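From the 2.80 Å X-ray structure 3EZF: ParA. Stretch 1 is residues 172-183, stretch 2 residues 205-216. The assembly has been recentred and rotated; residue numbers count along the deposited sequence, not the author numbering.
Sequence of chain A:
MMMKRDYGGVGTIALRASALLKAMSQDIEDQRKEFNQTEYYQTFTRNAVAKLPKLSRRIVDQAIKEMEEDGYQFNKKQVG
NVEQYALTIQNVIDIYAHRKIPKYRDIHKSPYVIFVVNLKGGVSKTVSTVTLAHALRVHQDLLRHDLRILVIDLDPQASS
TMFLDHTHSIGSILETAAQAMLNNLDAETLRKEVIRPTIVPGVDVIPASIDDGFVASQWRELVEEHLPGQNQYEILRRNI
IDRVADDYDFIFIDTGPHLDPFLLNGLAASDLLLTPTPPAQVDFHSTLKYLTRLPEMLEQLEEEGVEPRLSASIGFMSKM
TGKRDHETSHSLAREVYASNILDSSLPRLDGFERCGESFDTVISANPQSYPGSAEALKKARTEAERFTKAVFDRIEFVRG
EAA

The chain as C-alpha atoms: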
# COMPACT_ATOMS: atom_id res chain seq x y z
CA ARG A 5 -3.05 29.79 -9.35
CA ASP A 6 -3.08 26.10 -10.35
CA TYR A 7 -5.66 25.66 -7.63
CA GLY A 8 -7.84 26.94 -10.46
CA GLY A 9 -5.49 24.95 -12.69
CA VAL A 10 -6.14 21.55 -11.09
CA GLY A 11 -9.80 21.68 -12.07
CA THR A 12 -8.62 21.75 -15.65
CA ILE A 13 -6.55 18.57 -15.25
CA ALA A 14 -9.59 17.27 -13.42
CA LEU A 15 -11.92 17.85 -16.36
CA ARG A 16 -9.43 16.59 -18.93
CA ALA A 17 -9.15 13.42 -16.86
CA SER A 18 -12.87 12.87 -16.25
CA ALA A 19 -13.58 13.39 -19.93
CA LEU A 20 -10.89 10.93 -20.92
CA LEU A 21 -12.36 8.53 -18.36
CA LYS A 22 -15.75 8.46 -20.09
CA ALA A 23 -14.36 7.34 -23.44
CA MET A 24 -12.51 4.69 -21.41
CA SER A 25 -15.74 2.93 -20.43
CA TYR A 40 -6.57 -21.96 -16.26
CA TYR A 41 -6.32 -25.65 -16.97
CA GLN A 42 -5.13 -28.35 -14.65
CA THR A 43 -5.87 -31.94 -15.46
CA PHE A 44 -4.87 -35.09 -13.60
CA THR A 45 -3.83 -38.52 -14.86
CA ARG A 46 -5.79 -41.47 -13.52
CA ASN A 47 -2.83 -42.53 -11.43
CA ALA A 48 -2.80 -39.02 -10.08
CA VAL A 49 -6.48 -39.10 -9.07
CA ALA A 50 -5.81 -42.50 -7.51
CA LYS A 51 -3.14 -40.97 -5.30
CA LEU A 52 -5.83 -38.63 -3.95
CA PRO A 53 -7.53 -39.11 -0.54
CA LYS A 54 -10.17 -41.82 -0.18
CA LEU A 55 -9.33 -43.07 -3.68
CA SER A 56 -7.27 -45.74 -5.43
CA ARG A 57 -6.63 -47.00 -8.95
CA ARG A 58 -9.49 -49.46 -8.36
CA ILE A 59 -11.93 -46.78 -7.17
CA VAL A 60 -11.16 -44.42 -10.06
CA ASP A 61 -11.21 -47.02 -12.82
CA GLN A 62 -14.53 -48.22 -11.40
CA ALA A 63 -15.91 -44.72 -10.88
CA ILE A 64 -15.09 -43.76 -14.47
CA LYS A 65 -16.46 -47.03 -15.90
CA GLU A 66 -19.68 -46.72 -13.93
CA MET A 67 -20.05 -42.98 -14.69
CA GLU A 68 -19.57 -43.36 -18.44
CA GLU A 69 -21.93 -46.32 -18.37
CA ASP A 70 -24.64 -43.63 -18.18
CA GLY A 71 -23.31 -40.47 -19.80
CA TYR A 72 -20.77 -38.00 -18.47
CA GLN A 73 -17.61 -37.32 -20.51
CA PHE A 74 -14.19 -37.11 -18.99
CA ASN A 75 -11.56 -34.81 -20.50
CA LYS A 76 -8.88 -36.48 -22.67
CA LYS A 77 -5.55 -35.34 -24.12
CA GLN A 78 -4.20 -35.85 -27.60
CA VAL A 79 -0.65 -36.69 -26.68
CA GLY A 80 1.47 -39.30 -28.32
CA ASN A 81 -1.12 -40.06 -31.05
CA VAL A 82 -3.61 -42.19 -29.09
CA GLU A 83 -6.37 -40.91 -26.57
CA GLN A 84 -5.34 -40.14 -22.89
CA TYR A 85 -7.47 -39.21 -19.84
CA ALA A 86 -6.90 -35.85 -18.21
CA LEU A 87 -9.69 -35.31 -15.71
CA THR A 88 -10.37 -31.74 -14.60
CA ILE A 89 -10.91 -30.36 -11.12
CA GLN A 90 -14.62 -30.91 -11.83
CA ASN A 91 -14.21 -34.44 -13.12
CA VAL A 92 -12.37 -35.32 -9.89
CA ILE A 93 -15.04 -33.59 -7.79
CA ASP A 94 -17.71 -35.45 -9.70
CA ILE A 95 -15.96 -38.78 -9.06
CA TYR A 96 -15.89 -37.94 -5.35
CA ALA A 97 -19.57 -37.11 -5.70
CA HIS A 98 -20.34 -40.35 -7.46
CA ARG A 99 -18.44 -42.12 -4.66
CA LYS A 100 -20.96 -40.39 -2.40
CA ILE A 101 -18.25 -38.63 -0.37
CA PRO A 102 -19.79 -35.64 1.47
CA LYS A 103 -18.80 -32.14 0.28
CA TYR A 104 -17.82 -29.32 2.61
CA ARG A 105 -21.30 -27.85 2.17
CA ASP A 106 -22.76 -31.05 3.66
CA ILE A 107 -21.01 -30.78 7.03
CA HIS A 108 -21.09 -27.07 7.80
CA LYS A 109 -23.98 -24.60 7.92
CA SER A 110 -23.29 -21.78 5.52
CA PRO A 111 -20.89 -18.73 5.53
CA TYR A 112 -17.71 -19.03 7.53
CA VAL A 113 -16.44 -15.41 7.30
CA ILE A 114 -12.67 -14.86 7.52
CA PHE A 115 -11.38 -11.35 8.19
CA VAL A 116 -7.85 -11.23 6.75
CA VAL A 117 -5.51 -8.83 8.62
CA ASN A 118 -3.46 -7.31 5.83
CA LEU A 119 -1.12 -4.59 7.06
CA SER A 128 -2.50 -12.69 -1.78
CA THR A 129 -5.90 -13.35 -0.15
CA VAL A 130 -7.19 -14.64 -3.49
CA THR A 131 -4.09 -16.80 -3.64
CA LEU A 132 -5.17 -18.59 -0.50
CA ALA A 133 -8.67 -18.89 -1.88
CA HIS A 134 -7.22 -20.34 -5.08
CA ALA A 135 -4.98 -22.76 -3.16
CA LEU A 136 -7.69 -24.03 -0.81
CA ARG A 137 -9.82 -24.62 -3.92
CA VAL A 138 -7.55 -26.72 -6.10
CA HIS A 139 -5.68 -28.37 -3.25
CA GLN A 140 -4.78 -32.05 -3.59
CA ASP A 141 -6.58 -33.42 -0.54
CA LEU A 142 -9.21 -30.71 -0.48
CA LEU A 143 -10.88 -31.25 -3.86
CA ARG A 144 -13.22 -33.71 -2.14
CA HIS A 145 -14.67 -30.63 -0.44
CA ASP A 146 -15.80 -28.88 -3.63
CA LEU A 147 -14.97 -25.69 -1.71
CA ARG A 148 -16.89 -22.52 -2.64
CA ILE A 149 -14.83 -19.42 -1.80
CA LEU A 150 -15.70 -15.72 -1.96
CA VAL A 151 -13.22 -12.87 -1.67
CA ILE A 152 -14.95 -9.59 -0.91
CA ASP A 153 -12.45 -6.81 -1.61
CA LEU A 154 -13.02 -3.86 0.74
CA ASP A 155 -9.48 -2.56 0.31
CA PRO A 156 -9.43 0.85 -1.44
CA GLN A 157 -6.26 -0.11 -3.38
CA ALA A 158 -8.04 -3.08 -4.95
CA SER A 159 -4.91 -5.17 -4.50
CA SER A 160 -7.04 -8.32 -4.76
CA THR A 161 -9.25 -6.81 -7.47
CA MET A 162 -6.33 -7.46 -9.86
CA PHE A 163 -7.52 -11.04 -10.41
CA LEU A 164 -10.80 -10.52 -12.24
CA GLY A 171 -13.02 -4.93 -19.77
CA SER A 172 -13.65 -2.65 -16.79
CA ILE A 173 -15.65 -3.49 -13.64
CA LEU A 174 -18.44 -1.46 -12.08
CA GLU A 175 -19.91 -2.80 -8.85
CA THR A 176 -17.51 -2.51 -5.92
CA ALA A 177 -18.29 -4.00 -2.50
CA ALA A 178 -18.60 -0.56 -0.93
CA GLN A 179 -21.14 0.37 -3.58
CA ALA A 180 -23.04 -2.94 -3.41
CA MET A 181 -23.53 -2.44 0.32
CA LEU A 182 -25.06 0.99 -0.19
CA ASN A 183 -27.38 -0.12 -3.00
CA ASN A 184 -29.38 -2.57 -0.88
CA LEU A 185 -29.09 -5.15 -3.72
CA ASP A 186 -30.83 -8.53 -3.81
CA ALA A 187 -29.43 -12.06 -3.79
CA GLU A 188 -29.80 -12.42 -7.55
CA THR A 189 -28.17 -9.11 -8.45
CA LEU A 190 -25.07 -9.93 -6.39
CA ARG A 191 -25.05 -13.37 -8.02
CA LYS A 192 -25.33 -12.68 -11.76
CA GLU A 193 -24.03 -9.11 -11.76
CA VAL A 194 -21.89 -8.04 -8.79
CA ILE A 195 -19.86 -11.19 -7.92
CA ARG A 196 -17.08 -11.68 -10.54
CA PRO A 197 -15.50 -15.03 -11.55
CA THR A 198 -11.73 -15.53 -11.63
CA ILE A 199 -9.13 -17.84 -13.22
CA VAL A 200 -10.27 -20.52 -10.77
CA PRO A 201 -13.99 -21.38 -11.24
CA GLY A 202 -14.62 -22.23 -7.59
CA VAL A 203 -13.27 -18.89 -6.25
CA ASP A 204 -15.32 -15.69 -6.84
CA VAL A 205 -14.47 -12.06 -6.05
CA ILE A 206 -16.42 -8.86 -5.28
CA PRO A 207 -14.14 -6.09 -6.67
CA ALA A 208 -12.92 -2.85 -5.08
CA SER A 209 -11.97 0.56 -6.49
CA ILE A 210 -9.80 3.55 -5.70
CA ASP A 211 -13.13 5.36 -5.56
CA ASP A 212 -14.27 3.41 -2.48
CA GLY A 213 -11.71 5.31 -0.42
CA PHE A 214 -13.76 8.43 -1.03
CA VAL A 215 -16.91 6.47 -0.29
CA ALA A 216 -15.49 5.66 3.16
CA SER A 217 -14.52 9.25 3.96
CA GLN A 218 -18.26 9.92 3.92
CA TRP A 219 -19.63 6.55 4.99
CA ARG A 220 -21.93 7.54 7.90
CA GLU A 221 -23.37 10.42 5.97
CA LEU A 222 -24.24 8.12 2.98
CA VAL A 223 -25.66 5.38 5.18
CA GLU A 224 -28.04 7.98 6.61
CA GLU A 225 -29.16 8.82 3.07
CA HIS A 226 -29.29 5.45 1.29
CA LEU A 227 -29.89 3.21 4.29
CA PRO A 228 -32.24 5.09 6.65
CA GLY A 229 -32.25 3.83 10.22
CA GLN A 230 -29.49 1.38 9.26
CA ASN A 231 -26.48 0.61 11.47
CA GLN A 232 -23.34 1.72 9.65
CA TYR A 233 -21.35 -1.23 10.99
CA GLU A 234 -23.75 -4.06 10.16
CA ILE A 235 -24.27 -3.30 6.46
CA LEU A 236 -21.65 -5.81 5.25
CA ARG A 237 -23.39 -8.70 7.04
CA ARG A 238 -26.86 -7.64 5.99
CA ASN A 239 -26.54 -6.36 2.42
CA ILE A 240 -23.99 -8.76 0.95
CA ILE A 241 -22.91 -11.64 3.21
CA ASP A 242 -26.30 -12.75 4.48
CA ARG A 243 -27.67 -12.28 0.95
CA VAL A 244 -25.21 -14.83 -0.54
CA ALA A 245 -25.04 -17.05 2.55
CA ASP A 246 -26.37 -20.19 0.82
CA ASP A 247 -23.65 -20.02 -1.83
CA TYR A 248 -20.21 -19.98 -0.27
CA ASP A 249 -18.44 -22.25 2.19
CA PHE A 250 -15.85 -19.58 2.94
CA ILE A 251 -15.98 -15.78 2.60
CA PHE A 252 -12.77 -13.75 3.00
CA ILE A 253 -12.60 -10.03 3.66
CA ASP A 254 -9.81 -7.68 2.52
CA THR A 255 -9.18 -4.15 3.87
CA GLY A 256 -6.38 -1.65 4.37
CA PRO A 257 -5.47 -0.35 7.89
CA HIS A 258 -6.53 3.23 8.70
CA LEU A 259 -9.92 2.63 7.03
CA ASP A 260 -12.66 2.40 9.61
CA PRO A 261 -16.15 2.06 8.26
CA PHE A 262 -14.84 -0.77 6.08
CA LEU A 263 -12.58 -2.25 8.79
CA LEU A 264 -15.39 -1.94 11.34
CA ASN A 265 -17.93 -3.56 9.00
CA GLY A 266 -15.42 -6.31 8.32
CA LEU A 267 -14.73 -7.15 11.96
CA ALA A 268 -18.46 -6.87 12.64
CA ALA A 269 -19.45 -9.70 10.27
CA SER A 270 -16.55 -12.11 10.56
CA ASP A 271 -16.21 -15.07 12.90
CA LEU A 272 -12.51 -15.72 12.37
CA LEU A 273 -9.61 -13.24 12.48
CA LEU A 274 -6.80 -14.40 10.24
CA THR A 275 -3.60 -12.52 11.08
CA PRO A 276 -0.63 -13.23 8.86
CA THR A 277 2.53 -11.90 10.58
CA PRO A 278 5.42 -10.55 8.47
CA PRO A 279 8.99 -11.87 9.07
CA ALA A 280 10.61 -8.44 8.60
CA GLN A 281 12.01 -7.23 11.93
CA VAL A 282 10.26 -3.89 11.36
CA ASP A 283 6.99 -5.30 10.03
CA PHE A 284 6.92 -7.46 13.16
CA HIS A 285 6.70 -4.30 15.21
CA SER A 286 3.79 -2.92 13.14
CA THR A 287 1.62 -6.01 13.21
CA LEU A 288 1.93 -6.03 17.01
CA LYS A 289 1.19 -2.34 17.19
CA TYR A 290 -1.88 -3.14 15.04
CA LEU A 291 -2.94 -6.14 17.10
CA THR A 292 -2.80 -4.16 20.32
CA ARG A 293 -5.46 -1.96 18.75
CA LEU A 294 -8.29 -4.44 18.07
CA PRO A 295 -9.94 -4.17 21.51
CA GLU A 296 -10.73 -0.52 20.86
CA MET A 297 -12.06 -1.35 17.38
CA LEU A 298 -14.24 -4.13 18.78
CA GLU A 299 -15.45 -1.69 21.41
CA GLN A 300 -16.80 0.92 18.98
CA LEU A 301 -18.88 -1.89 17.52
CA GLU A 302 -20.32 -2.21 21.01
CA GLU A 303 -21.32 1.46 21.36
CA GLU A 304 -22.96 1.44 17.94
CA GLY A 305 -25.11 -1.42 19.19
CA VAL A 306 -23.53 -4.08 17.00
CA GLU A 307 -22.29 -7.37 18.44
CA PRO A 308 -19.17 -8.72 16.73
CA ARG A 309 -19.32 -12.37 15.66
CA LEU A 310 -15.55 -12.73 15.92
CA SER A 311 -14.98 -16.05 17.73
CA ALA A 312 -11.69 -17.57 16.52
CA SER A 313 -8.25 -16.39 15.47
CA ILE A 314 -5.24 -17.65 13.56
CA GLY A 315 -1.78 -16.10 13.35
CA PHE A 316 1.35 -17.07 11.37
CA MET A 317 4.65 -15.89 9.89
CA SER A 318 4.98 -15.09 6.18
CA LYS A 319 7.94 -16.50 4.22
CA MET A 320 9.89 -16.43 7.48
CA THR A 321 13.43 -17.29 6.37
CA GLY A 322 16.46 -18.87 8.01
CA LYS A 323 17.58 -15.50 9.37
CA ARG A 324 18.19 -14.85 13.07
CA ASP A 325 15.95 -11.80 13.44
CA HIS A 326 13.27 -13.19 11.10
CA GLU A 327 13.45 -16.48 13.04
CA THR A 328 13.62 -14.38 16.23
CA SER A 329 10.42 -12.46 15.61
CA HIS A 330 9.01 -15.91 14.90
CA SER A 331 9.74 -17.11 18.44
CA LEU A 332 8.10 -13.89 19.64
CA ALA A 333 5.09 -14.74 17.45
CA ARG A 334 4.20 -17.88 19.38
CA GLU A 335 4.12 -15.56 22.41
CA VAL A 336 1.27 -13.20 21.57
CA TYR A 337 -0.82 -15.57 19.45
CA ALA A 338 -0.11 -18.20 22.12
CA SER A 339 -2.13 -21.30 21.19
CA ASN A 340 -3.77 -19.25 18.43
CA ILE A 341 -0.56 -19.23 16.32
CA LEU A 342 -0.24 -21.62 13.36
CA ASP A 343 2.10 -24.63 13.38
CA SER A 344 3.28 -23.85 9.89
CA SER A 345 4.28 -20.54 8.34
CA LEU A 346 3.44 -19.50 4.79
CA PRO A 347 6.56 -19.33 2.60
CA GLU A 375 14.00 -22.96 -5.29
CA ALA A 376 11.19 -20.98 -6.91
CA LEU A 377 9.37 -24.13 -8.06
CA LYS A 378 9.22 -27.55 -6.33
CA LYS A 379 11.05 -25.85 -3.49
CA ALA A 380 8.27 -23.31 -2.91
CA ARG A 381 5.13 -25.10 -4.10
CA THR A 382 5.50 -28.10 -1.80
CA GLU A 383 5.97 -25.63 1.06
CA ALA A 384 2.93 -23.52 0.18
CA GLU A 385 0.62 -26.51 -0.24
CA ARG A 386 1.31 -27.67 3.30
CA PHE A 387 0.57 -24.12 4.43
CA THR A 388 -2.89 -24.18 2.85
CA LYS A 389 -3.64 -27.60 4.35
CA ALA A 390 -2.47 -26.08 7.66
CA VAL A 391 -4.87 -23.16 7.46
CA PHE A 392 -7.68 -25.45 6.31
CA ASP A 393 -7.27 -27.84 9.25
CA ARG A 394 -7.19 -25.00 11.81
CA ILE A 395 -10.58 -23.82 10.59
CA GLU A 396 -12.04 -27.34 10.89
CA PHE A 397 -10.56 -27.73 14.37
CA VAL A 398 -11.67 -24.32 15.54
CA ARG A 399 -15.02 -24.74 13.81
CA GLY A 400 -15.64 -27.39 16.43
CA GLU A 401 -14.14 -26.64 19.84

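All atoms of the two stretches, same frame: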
# COMPACT_ATOMS: atom_id res chain seq x y z
N SER A 172 -13.74 -3.41 -18.04
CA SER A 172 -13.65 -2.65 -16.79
C SER A 172 -14.84 -3.01 -15.89
O SER A 172 -15.97 -3.19 -16.38
CB SER A 172 -13.57 -1.15 -17.07
OG SER A 172 -14.75 -0.69 -17.71
N ILE A 173 -14.60 -3.13 -14.59
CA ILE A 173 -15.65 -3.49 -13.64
C ILE A 173 -16.56 -2.31 -13.33
O ILE A 173 -16.40 -1.22 -13.89
CB ILE A 173 -15.07 -4.01 -12.31
CG1 ILE A 173 -14.20 -5.25 -12.56
CG2 ILE A 173 -16.18 -4.31 -11.32
CD1 ILE A 173 -13.40 -5.67 -11.35
N LEU A 174 -17.52 -2.52 -12.43
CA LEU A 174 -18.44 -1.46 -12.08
C LEU A 174 -18.98 -1.51 -10.65
O LEU A 174 -19.07 -0.48 -9.98
CB LEU A 174 -19.65 -1.48 -13.02
CG LEU A 174 -19.36 -1.29 -14.51
CD1 LEU A 174 -20.65 -1.33 -15.31
CD2 LEU A 174 -18.62 0.01 -14.75
N GLU A 175 -19.33 -2.70 -10.18
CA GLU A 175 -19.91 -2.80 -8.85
C GLU A 175 -18.93 -3.20 -7.75
O GLU A 175 -18.63 -4.39 -7.57
CB GLU A 175 -21.07 -3.79 -8.88
CG GLU A 175 -22.03 -3.72 -7.69
CD GLU A 175 -22.90 -2.49 -7.72
OE1 GLU A 175 -23.91 -2.44 -6.98
OE2 GLU A 175 -22.57 -1.56 -8.49
N THR A 176 -18.42 -2.22 -7.00
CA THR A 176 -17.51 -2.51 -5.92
C THR A 176 -18.33 -2.93 -4.70
O THR A 176 -19.55 -2.73 -4.65
CB THR A 176 -16.67 -1.29 -5.53
OG1 THR A 176 -17.54 -0.25 -5.05
CG2 THR A 176 -15.87 -0.78 -6.72
N ALA A 177 -17.66 -3.53 -3.72
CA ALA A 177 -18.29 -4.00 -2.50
C ALA A 177 -18.88 -2.83 -1.70
O ALA A 177 -19.98 -2.92 -1.16
CB ALA A 177 -17.28 -4.77 -1.65
N ALA A 178 -18.14 -1.73 -1.65
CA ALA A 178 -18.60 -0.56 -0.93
C ALA A 178 -19.90 -0.06 -1.54
O ALA A 178 -20.84 0.29 -0.83
CB ALA A 178 -17.54 0.53 -0.98
N GLN A 179 -19.96 -0.07 -2.86
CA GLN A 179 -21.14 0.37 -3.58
C GLN A 179 -22.29 -0.63 -3.41
O GLN A 179 -23.42 -0.22 -3.13
CB GLN A 179 -20.79 0.55 -5.06
CG GLN A 179 -19.78 1.67 -5.32
CD GLN A 179 -19.15 1.60 -6.71
OE1 GLN A 179 -18.19 2.33 -7.01
NE2 GLN A 179 -19.67 0.72 -7.56
N ALA A 180 -22.01 -1.92 -3.56
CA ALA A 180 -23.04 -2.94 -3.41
C ALA A 180 -23.73 -2.85 -2.05
O ALA A 180 -24.94 -3.02 -1.95
CB ALA A 180 -22.46 -4.30 -3.59
N MET A 181 -22.96 -2.55 -1.01
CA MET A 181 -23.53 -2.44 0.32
C MET A 181 -24.52 -1.29 0.42
O MET A 181 -25.55 -1.39 1.09
CB MET A 181 -22.43 -2.21 1.35
CG MET A 181 -21.42 -3.32 1.45
SD MET A 181 -19.95 -2.79 2.47
CE MET A 181 -20.63 -3.01 4.05
N LEU A 182 -24.20 -0.19 -0.23
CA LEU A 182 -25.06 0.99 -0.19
C LEU A 182 -26.31 0.86 -1.06
O LEU A 182 -27.34 1.49 -0.77
CB LEU A 182 -24.26 2.23 -0.60
CG LEU A 182 -23.18 2.69 0.40
CD1 LEU A 182 -22.39 3.89 -0.17
CD2 LEU A 182 -23.85 3.07 1.71
N ASN A 183 -26.25 0.04 -2.10
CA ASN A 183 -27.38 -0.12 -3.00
C ASN A 183 -28.44 -1.13 -2.59
O ASN A 183 -29.31 -1.47 -3.40
CB ASN A 183 -26.90 -0.45 -4.41
CG ASN A 183 -25.93 0.58 -4.94
OD1 ASN A 183 -26.10 1.77 -4.71
ND2 ASN A 183 -24.92 0.12 -5.67
N VAL A 205 -14.93 -13.29 -6.71
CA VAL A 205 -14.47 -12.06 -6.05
C VAL A 205 -15.40 -10.88 -6.25
O VAL A 205 -15.95 -10.71 -7.34
CB VAL A 205 -13.07 -11.63 -6.57
CG1 VAL A 205 -12.57 -10.43 -5.78
CG2 VAL A 205 -12.07 -12.78 -6.46
N ILE A 206 -15.60 -10.08 -5.19
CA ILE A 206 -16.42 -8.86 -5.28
C ILE A 206 -15.36 -7.78 -5.29
O ILE A 206 -14.76 -7.49 -4.26
CB ILE A 206 -17.33 -8.63 -4.06
CG1 ILE A 206 -18.56 -9.54 -4.11
CG2 ILE A 206 -17.83 -7.20 -4.06
CD1 ILE A 206 -19.59 -9.27 -3.00
N PRO A 207 -15.13 -7.15 -6.45
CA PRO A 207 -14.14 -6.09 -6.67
C PRO A 207 -14.21 -4.82 -5.82
O PRO A 207 -15.23 -4.49 -5.20
CB PRO A 207 -14.27 -5.82 -8.17
CG PRO A 207 -15.74 -6.05 -8.42
CD PRO A 207 -16.01 -7.31 -7.64
N ALA A 208 -13.08 -4.11 -5.80
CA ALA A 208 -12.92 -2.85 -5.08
C ALA A 208 -12.48 -1.78 -6.09
O ALA A 208 -12.22 -2.08 -7.26
CB ALA A 208 -11.86 -3.00 -3.99
N SER A 209 -12.39 -0.54 -5.63
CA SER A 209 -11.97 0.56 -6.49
C SER A 209 -11.20 1.58 -5.69
O SER A 209 -11.19 1.54 -4.46
CB SER A 209 -13.18 1.24 -7.11
OG SER A 209 -12.77 2.40 -7.81
N ILE A 210 -10.54 2.50 -6.39
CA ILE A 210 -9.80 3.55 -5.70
C ILE A 210 -10.83 4.59 -5.29
O ILE A 210 -10.55 5.49 -4.49
CB ILE A 210 -8.73 4.20 -6.62
CG1 ILE A 210 -7.98 5.29 -5.87
CG2 ILE A 210 -9.40 4.79 -7.85
CD1 ILE A 210 -7.22 4.78 -4.64
N ASP A 211 -12.03 4.45 -5.86
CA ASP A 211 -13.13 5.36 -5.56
C ASP A 211 -13.67 5.12 -4.15
O ASP A 211 -14.00 6.07 -3.41
CB ASP A 211 -14.27 5.16 -6.55
CG ASP A 211 -14.31 6.23 -7.61
OD1 ASP A 211 -13.84 7.35 -7.32
OD2 ASP A 211 -14.81 5.95 -8.72
N ASP A 212 -13.75 3.83 -3.78
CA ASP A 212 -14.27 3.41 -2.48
C ASP A 212 -13.63 4.14 -1.31
O ASP A 212 -14.26 4.31 -0.27
CB ASP A 212 -14.09 1.89 -2.30
CG ASP A 212 -14.88 1.08 -3.33
OD1 ASP A 212 -15.96 1.57 -3.75
OD2 ASP A 212 -14.45 -0.03 -3.70
N GLY A 213 -12.38 4.58 -1.48
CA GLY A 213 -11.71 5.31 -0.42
C GLY A 213 -12.51 6.57 -0.13
O GLY A 213 -12.74 6.93 1.03
N PHE A 214 -12.94 7.24 -1.18
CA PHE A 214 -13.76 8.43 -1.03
C PHE A 214 -15.08 8.06 -0.38
O PHE A 214 -15.56 8.75 0.52
CB PHE A 214 -13.97 9.08 -2.40
CG PHE A 214 -12.72 9.70 -2.94
CD1 PHE A 214 -11.72 8.91 -3.49
CD2 PHE A 214 -12.47 11.06 -2.75
CE1 PHE A 214 -10.48 9.46 -3.84
CE2 PHE A 214 -11.24 11.61 -3.09
CZ PHE A 214 -10.24 10.81 -3.63
N VAL A 215 -15.66 6.95 -0.83
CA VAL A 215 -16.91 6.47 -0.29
C VAL A 215 -16.80 6.38 1.23
O VAL A 215 -17.70 6.82 1.96
CB VAL A 215 -17.27 5.06 -0.86
CG1 VAL A 215 -18.60 4.58 -0.31
CG2 VAL A 215 -17.31 5.11 -2.37
N ALA A 216 -15.70 5.81 1.72
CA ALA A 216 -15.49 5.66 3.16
C ALA A 216 -15.47 7.01 3.87
O ALA A 216 -16.20 7.22 4.83
CB ALA A 216 -14.20 4.90 3.42
O HOH W 1 -15.20 -2.30 -2.31

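The contact is built where one helix begins and a strand runs out. Helix 177-182 starts beside the end of strand 205-206, and the two stretches come closest, CA to CA, at Thr176 and Ala208, 4.7 Å apart. Farther along, helix 212-216 lies 10.0 Å from the first helix, axis to axis, at 47°.

Backbone meets backbone at Pro207. Pro207 O accepts a hydrogen bond from Ala177 N (3.0 Å), an amide in the first turn that has no helical carbonyl to serve, and it also lies 3.1 Å from Thr176 CA in a CA-H...O contact. The proline ring is the main bump of its stretch: Ile173 CD1 reaches Pro207 CB at 3.3 Å, while Glu175 O comes within 3.4 Å of Pro207 CG, so the ring is touched by both side chain and main chain.

Thr176 does two jobs. Thr176 OG1 caps the helix by accepting from Gln179 N (3.3 Å) and donates to Asp212 OD1 (2.7 Å). The methyl of Thr176, CG2, lies against the extended segment of the other stretch, 3.6 Å from Ala208 C and 3.4 Å from Ser209 CB. Asp212 is equally economical: Asp212 OD2 accepts from Ser209 N (2.9 Å), bracing the loop before its own helix, and takes a hydrogen bond from a water (2.8 Å from OD2) that in turn accepts from Ala178 N at 3.1 Å. One carboxylate thus ties together two helix starts.

Two alanines pack where the backbones are still near. Ala177 CB rests 3.5 Å from Ile206 CG2, and Ala178 CB fits beside Asp212 OD1 at 3.4 Å. One turn on, where the CA atoms of Leu182 and Val215 are 9.8 Å apart, the longer Leu182 side chain spans the gap, its CD1 3.9 Å from Val215 CG1; that same valine methyl, CG1, lies 4.2 Å from Ala178 CB, bridging short and long neighbours.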